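Local coordinates for uncharacterized ATP-binding protein MJECL15 (Methanocaldococcus jannaschii, PDB 3H92) that is of unknown function but probably binds ATP as a full-length protein, this crystallised fragment being its C-terminal domain of the helix-turn-helix clan, at residues 54-57 with 58-61; 22-25 with 26-30. All coordinates share one frame; numbering follows the deposited sequence.

Contact 1: 54-57 with 58-61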
# COMPACT_ATOMS: atom_id res chain seq x y z
N ILE A 54 0.39 11.09 2.02
CA ILE A 54 1.41 10.11 2.38
C ILE A 54 2.79 10.63 2.07
O ILE A 54 3.01 11.28 1.03
CB ILE A 54 1.17 8.77 1.62
CG1 ILE A 54 -0.01 8.03 2.26
CG2 ILE A 54 2.40 7.86 1.64
CD1 ILE A 54 -0.81 7.22 1.25
N LYS A 55 3.73 10.32 2.95
CA LYS A 55 5.09 10.69 2.75
C LYS A 55 5.65 10.15 1.43
O LYS A 55 5.35 9.02 0.98
CB LYS A 55 5.94 10.26 3.95
CG LYS A 55 5.84 11.24 5.17
CD LYS A 55 7.20 11.43 5.95
CE LYS A 55 7.51 12.97 6.31
NZ LYS A 55 8.89 13.26 6.92
N ARG A 56 6.41 11.01 0.77
CA ARG A 56 6.96 10.72 -0.56
C ARG A 56 7.71 9.41 -0.59
O ARG A 56 7.45 8.56 -1.42
CB ARG A 56 7.88 11.87 -0.97
CG ARG A 56 8.76 11.63 -2.17
CD ARG A 56 10.15 12.36 -2.00
NE ARG A 56 10.78 12.11 -0.68
CZ ARG A 56 11.96 12.59 -0.28
NH1 ARG A 56 12.70 13.35 -1.09
NH2 ARG A 56 12.42 12.31 0.94
N LYS A 57 8.66 9.23 0.32
CA LYS A 57 9.47 8.05 0.28
C LYS A 57 8.55 6.83 0.29
O LYS A 57 8.80 5.84 -0.41
CB LYS A 57 10.39 8.02 1.50
CG LYS A 57 11.81 8.55 1.30
CD LYS A 57 12.78 8.16 2.52
CE LYS A 57 13.89 9.26 2.79
NZ LYS A 57 14.71 9.11 4.06
N ILE A 58 7.48 6.90 1.06
CA ILE A 58 6.60 5.76 1.26
C ILE A 58 5.78 5.57 0.03
O ILE A 58 5.66 4.45 -0.45
CB ILE A 58 5.74 5.93 2.50
CG1 ILE A 58 6.66 5.95 3.72
CG2 ILE A 58 4.77 4.81 2.68
CD1 ILE A 58 5.92 5.62 5.00
N ARG A 59 5.23 6.65 -0.51
CA ARG A 59 4.45 6.51 -1.74
C ARG A 59 5.29 5.93 -2.85
O ARG A 59 4.84 5.05 -3.56
CB ARG A 59 3.79 7.82 -2.22
CG ARG A 59 4.64 8.67 -3.15
CD ARG A 59 3.87 9.67 -3.89
NE ARG A 59 4.50 10.98 -3.83
CZ ARG A 59 4.20 11.95 -2.94
NH1 ARG A 59 4.83 13.11 -3.05
NH2 ARG A 59 3.29 11.80 -1.94
N ILE A 60 6.49 6.44 -3.00
CA ILE A 60 7.35 5.97 -4.03
C ILE A 60 7.56 4.46 -3.92
O ILE A 60 7.47 3.73 -4.89
CB ILE A 60 8.69 6.69 -3.91
CG1 ILE A 60 8.58 8.08 -4.50
CG2 ILE A 60 9.76 5.96 -4.67
CD1 ILE A 60 9.91 8.82 -4.49
N PHE A 61 7.78 4.01 -2.70
CA PHE A 61 8.00 2.60 -2.42
C PHE A 61 6.80 1.72 -2.73
O PHE A 61 6.88 0.68 -3.37
CB PHE A 61 8.40 2.47 -0.95
CG PHE A 61 8.55 1.07 -0.49
CD1 PHE A 61 9.69 0.35 -0.82
CD2 PHE A 61 7.53 0.43 0.21
CE1 PHE A 61 9.83 -0.99 -0.43
CE2 PHE A 61 7.64 -0.89 0.58
CZ PHE A 61 8.79 -1.60 0.26

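Contact 2: 22-25 with 26-30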
# COMPACT_ATOMS: atom_id res chain seq x y z
N GLU A 22 6.63 -8.03 5.55
CA GLU A 22 7.78 -8.71 6.19
C GLU A 22 9.10 -8.05 5.75
O GLU A 22 9.95 -7.71 6.59
CB GLU A 22 7.84 -10.23 5.92
CG GLU A 22 9.25 -10.83 6.25
CD GLU A 22 9.58 -12.23 5.65
OE1 GLU A 22 10.69 -12.38 5.03
OE2 GLU A 22 8.76 -13.17 5.83
N LYS A 23 9.24 -7.84 4.44
CA LYS A 23 10.42 -7.20 3.89
C LYS A 23 10.65 -5.84 4.55
O LYS A 23 11.77 -5.49 4.91
CB LYS A 23 10.27 -7.09 2.36
CG LYS A 23 10.68 -8.37 1.57
CD LYS A 23 12.14 -8.83 1.96
CE LYS A 23 12.91 -9.70 0.88
NZ LYS A 23 14.41 -9.51 0.87
N VAL A 24 9.56 -5.10 4.73
CA VAL A 24 9.64 -3.75 5.23
C VAL A 24 10.03 -3.73 6.71
O VAL A 24 10.81 -2.84 7.14
CB VAL A 24 8.33 -2.97 4.98
CG1 VAL A 24 8.34 -1.66 5.71
CG2 VAL A 24 8.16 -2.73 3.49
N GLU A 25 9.55 -4.69 7.49
CA GLU A 25 9.88 -4.68 8.90
C GLU A 25 11.34 -5.10 9.11
O GLU A 25 12.12 -4.42 9.77
CB GLU A 25 8.98 -5.61 9.69
CG GLU A 25 9.42 -5.74 11.18
CD GLU A 25 8.29 -6.18 12.12
OE1 GLU A 25 8.41 -5.95 13.36
OE2 GLU A 25 7.29 -6.75 11.58
N GLU A 26 11.68 -6.23 8.52
CA GLU A 26 12.97 -6.87 8.74
C GLU A 26 14.08 -6.18 7.98
O GLU A 26 15.14 -5.83 8.53
CB GLU A 26 12.91 -8.33 8.25
CG GLU A 26 11.89 -9.18 8.97
CD GLU A 26 12.09 -9.11 10.47
OE1 GLU A 26 13.27 -9.10 10.91
OE2 GLU A 26 11.05 -9.03 11.20
N ASP A 27 13.81 -6.00 6.70
CA ASP A 27 14.88 -5.95 5.75
C ASP A 27 15.11 -4.52 5.32
O ASP A 27 16.27 -4.09 5.33
CB ASP A 27 14.63 -6.93 4.59
CG ASP A 27 14.54 -8.42 5.05
OD1 ASP A 27 15.09 -8.80 6.12
OD2 ASP A 27 13.94 -9.23 4.31
N TYR A 28 14.06 -3.77 4.98
CA TYR A 28 14.25 -2.38 4.55
C TYR A 28 14.41 -1.46 5.74
O TYR A 28 13.43 -1.09 6.41
CB TYR A 28 13.16 -1.89 3.61
CG TYR A 28 13.03 -2.79 2.43
CD1 TYR A 28 11.79 -3.20 1.98
CD2 TYR A 28 14.15 -3.29 1.78
CE1 TYR A 28 11.65 -4.04 0.91
CE2 TYR A 28 14.04 -4.14 0.71
CZ TYR A 28 12.77 -4.51 0.27
OH TYR A 28 12.62 -5.36 -0.81
N GLU A 29 15.70 -1.16 5.98
CA GLU A 29 16.16 -0.18 6.97
C GLU A 29 15.68 1.23 6.52
O GLU A 29 15.39 2.10 7.37
CB GLU A 29 17.72 -0.24 7.14
CG GLU A 29 18.23 -0.18 8.65
CD GLU A 29 19.66 0.47 8.87
OE1 GLU A 29 20.38 0.02 9.82
OE2 GLU A 29 20.07 1.43 8.15
N GLY A 30 15.55 1.43 5.20
CA GLY A 30 15.05 2.70 4.65
C GLY A 30 13.58 3.02 4.86
O GLY A 30 13.20 4.20 4.78
O HOH W 1 13.74 -2.47 8.79

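Contact 1: 54-57 with 58-61
Ile58 opens the second segment by setting its CB against CG2 of Ile54, 4.0 Å away, the two branched side chains crossing at about a right angle. Its backbone N makes a weak hydrogen bond to Lys55 O, the carbonyl of the N-cap residue. The next residue takes the same oxygen far more squarely: Arg59 N lies 2.8 Å from Lys55 O with an N-H...O angle of 168°, closing the first turn of helix 56-64. Arg59 CG sits between its own N and carbonyl carbon (chi1 89°), and a bend at chi3 then lays one face of the guanidinium on Arg56 CA, which stands 3.8 Å above the plane, over its centre. Arg59 NH2 comes 3.0 Å from Ile54 O, but at an angle too poor for a hydrogen bond. Ile60 N bonds almost straight to Arg56 O, and Ile60 CD1 rests 3.8 Å from Arg56 CG as the two side chains run alongside each other. Phe61 N closes the series on Lys57 O at 3.1 Å, while its ring reaches Leu20 of helix 8-27. The chemistry is that of a helix start: backbone bonds carry the turn, and the guanidinium adds van der Waals contact.

Contact 2: 22-25 with 26-30
Lys23 and Asp27, one helical turn apart, slant across each other, and the lysine chain, bent at chi2 (-54°), passes its CD and CE beside the carboxylate. Lys23 NZ reaches Asp27 OD2 in a salt bridge that is long at 3.5 Å, its hydrogen bond weak. Tyr28 meets the same lysine at its root: CE1 of the ring approaches Lys23 CB to 3.6 Å, obliquely. Val24 sends CG2 to the ring edge, in the ring plane, 4.0 Å from Tyr28 CD1, the two side chains roughly perpendicular. With an alanine in place of Tyr28, Lys23 CB would probably lose its aromatic cover and Val24 CG2 its contact at the ring edge, opening a gap. On the backbone, Lys23 O is gripped twice, by Asp27 N at 2.8 Å and by Tyr28 N at 2.9 Å, from opposite faces of the carbonyl plane; the second bond makes a pi-type turn. Glu25 and Glu26 lie side by side, carboxylate planes 28° apart, like charges with Glu25 OE2 4.4 Å from Glu26 OE2. A water sits 2.7 Å from Glu25 O and approaches Tyr28 O. Here helix 8-27 gives way to a loop, Val24 packing on Val36 and Glu25 touching Tyr33, both of helix 33-45.

Contact 2 comes first along the chain, where helix 8-27 gives way to a loop; helix 33-45 and the short strand 49-50 follow before contact 1 starts helix 56-64. Their centres are about 15 Å apart, yet the two touch: Phe61 CZ lies 3.5 Å from Val24 CG2, and Phe61 CE1 lies 3.8 Å from Tyr28 CE1. Helix 33-45 is their common neighbour, receiving Ile54 of contact 1 on Ala39, Leu42 and Phe43. The end of one helix is thus packed against the first turns of another, with helix 33-45 touching both, an arrangement consistent with a domain of the helix-turn-helix clan that also carries a small antiparallel sheet.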